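Local coordinates for protein manganese-free pseudocatalase (Thermus thermophilus, PDB 2CWL) that belongs to the manganese catalase family and probably breaks hydrogen peroxide down to water and oxygen at a two-manganese site, here without its manganese, at residues Ile10-Pro15 and Asn171-Glu176. Residues are numbered along the deposited sequence; the frame is centred on the assembly and turned at random.
Sequences IELPMP and NPVARE
P13 and V173 form the centre of this contact, where an extended loop runs alongside the first turn of a helix, in the opposite direction. The P13 ring lies against the helix surface: its CG is 3.7 Å from V173 CA and equally near the P172 carbonyl oxygen, while its CD meets E176 CB at 3.9 Å. A compact, rigid proline ring suits this place, because it packs on the backbone of the turn from P172 to E176 and brings no N-H needing a partner. V173 answers with its two methyls. CG2, which stands beside the backbone N, reaches the P13 carbonyl oxygen at 3.3 Å and also packs on the P15 ring, 3.9 Å from its CD. CG1, anti to the backbone N (chi1 -172°), turns to L12, whose CD1 lies 4.4 Å away. The two branches of valine thus touch L12, P13 and P15. At the N-terminal end of the loop segment, I10 sets its CD1 3.9 Å from the E176 carbonyl oxygen. No hydrogen bond joins the segments.

E176 has two roles: its CB and CG support P13, whereas a bend at chi2 (58°) leads the carboxylate away to a salt bridge with K223. The turn is held in part by the E176 N to P172 O bond of 2.9 Å. Outward, apolar I10 and L12 suit a face shared with L76 of helix 57-85; V173 touches S83, and I10 also meets Y224. In this ferritin-clan catalase, the loop between strand 2-4 and helix 20-26 therefore runs antiparallel beside the start of long helix 172-200, bordered by helices 57-85 and 219-226.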
ATOM      1  N   ILE A  10      16.967 -18.828  22.387  1.00 15.15           N
ATOM      2  CA  ILE A  10      17.816 -20.007  22.225  1.00 13.84           C
ATOM      3  C   ILE A  10      19.149 -19.540  21.670  1.00 14.70           C
ATOM      4  O   ILE A  10      19.255 -18.439  21.123  1.00 14.12           O
ATOM      5  CB  ILE A  10      17.250 -21.058  21.231  1.00 15.03           C
ATOM      6  CG1 ILE A  10      17.071 -20.433  19.845  1.00 14.24           C
ATOM      7  CG2 ILE A  10      15.960 -21.641  21.765  1.00 15.62           C
ATOM      8  CD1 ILE A  10      16.933 -21.451  18.733  1.00 14.67           C
ATOM      9  N   GLU A  11      20.166 -20.378  21.827  1.00 14.47           N
ATOM     10  CA  GLU A  11      21.492 -20.085  21.311  1.00 15.34           C
ATOM     11  C   GLU A  11      21.457 -20.412  19.822  1.00 15.34           C
ATOM     12  O   GLU A  11      20.907 -21.437  19.423  1.00 16.80           O
ATOM     13  CB  GLU A  11      22.531 -20.978  21.992  1.00 16.79           C
ATOM     14  CG  GLU A  11      23.962 -20.770  21.513  1.00 18.79           C
ATOM     15  CD  GLU A  11      24.906 -21.843  22.035  1.00 19.33           C
ATOM     16  OE1 GLU A  11      24.616 -22.410  23.107  1.00 19.74           O
ATOM     17  OE2 GLU A  11      25.939 -22.112  21.383  1.00 20.44           O
ATOM     18  N   LEU A  12      22.027 -19.540  19.003  1.00 14.56           N
ATOM     19  CA  LEU A  12      22.067 -19.781  17.566  1.00 14.50           C
ATOM     20  C   LEU A  12      23.493 -20.090  17.150  1.00 15.18           C
ATOM     21  O   LEU A  12      24.443 -19.536  17.705  1.00 15.21           O
ATOM     22  CB  LEU A  12      21.591 -18.549  16.795  1.00 14.38           C
ATOM     23  CG  LEU A  12      20.109 -18.179  16.833  1.00 13.49           C
ATOM     24  CD1 LEU A  12      19.907 -16.873  16.074  1.00 13.12           C
ATOM     25  CD2 LEU A  12      19.275 -19.291  16.211  1.00 15.09           C
ATOM     26  N   PRO A  13      23.666 -20.995  16.173  1.00 15.81           N
ATOM     27  CA  PRO A  13      25.014 -21.330  15.712  1.00 17.25           C
ATOM     28  C   PRO A  13      25.509 -20.187  14.829  1.00 19.29           C
ATOM     29  O   PRO A  13      24.725 -19.321  14.426  1.00 18.54           O
ATOM     30  CB  PRO A  13      24.798 -22.622  14.929  1.00 16.60           C
ATOM     31  CG  PRO A  13      23.432 -22.411  14.329  1.00 16.40           C
ATOM     32  CD  PRO A  13      22.655 -21.832  15.503  1.00 16.02           C
ATOM     33  N   MET A  14      26.800 -20.179  14.529  1.00 20.50           N
ATOM     34  CA  MET A  14      27.372 -19.127  13.699  1.00 23.38           C
ATOM     35  C   MET A  14      27.403 -19.566  12.236  1.00 23.67           C
ATOM     36  O   MET A  14      27.785 -20.691  11.925  1.00 24.10           O
ATOM     37  CB  MET A  14      28.788 -18.801  14.183  1.00 26.39           C
ATOM     38  CG  MET A  14      29.284 -17.423  13.789  1.00 31.33           C
ATOM     39  SD  MET A  14      30.942 -17.086  14.414  1.00 39.69           S
ATOM     40  CE  MET A  14      31.869 -17.097  12.888  1.00 38.13           C
ATOM     41  N   PRO A  15      26.994 -18.681  11.314  1.00 24.21           N
ATOM     42  CA  PRO A  15      26.987 -19.010   9.884  1.00 24.37           C
ATOM     43  C   PRO A  15      28.403 -19.098   9.311  1.00 24.03           C
ATOM     44  O   PRO A  15      29.301 -18.399   9.774  1.00 24.16           O
ATOM     45  CB  PRO A  15      26.185 -17.863   9.280  1.00 26.51           C
ATOM     46  CG  PRO A  15      26.580 -16.705  10.151  1.00 25.75           C
ATOM     47  CD  PRO A  15      26.513 -17.305  11.541  1.00 26.99           C
ATOM     48  N   ASN A 171      20.784 -23.875   5.716  1.00 18.22           N
ATOM     49  CA  ASN A 171      21.625 -23.148   6.667  1.00 18.22           C
ATOM     50  C   ASN A 171      21.294 -23.558   8.099  1.00 16.27           C
ATOM     51  O   ASN A 171      20.141 -23.487   8.521  1.00 16.91           O
ATOM     52  CB  ASN A 171      21.404 -21.639   6.524  1.00 21.16           C
ATOM     53  CG  ASN A 171      21.733 -21.126   5.138  1.00 26.27           C
ATOM     54  OD1 ASN A 171      22.896 -20.886   4.807  1.00 30.58           O
ATOM     55  ND2 ASN A 171      20.708 -20.964   4.314  1.00 26.47           N
ATOM     56  N   PRO A 172      22.303 -23.998   8.867  1.00 15.33           N
ATOM     57  CA  PRO A 172      22.056 -24.405  10.251  1.00 14.86           C
ATOM     58  C   PRO A 172      21.482 -23.305  11.146  1.00 14.10           C
ATOM     59  O   PRO A 172      20.736 -23.593  12.076  1.00 14.27           O
ATOM     60  CB  PRO A 172      23.431 -24.872  10.721  1.00 15.62           C
ATOM     61  CG  PRO A 172      24.006 -25.462   9.476  1.00 17.27           C
ATOM     62  CD  PRO A 172      23.652 -24.408   8.439  1.00 14.70           C
ATOM     63  N   VAL A 173      21.825 -22.049  10.877  1.00 13.91           N
ATOM     64  CA  VAL A 173      21.301 -20.968  11.704  1.00 14.08           C
ATOM     65  C   VAL A 173      19.799 -20.844  11.474  1.00 14.23           C
ATOM     66  O   VAL A 173      19.022 -20.690  12.415  1.00 15.04           O
ATOM     67  CB  VAL A 173      21.975 -19.615  11.382  1.00 15.55           C
ATOM     68  CG1 VAL A 173      21.532 -18.564  12.393  1.00 15.86           C
ATOM     69  CG2 VAL A 173      23.488 -19.765  11.407  1.00 17.82           C
ATOM     70  N   ALA A 174      19.393 -20.922  10.212  1.00 12.30           N
ATOM     71  CA  ALA A 174      17.983 -20.825   9.866  1.00 12.19           C
ATOM     72  C   ALA A 174      17.207 -22.038  10.376  1.00 13.29           C
ATOM     73  O   ALA A 174      16.114 -21.903  10.931  1.00 13.07           O
ATOM     74  CB  ALA A 174      17.830 -20.699   8.352  1.00 11.88           C
ATOM     75  N   ARG A 175      17.773 -23.225  10.191  1.00 13.12           N
ATOM     76  CA  ARG A 175      17.103 -24.442  10.628  1.00 12.77           C
ATOM     77  C   ARG A 175      17.022 -24.597  12.143  1.00 12.72           C
ATOM     78  O   ARG A 175      16.085 -25.207  12.652  1.00 12.65           O
ATOM     79  CB  ARG A 175      17.765 -25.666   9.987  1.00 12.64           C
ATOM     80  CG  ARG A 175      17.500 -25.739   8.487  1.00 13.26           C
ATOM     81  CD  ARG A 175      17.776 -27.120   7.911  1.00 12.91           C
ATOM     82  NE  ARG A 175      17.097 -27.288   6.628  1.00 13.86           N
ATOM     83  CZ  ARG A 175      17.059 -28.421   5.932  1.00 16.01           C
ATOM     84  NH1 ARG A 175      17.667 -29.509   6.387  1.00 15.23           N
ATOM     85  NH2 ARG A 175      16.395 -28.470   4.783  1.00 16.60           N
ATOM     86  N   GLU A 176      17.987 -24.040  12.870  1.00 11.91           N
ATOM     87  CA  GLU A 176      17.950 -24.129  14.328  1.00 12.84           C
ATOM     88  C   GLU A 176      16.798 -23.249  14.813  1.00 12.10           C
ATOM     89  O   GLU A 176      15.995 -23.658  15.652  1.00 12.44           O
ATOM     90  CB  GLU A 176      19.272 -23.650  14.929  1.00 14.40           C
ATOM     91  CG  GLU A 176      19.505 -24.102  16.365  1.00 18.17           C
ATOM     92  CD  GLU A 176      19.478 -25.617  16.514  1.00 20.09           C
ATOM     93  OE1 GLU A 176      19.961 -26.323  15.604  1.00 21.10           O
ATOM     94  OE2 GLU A 176      18.988 -26.106  17.550  1.00 22.70           O
TER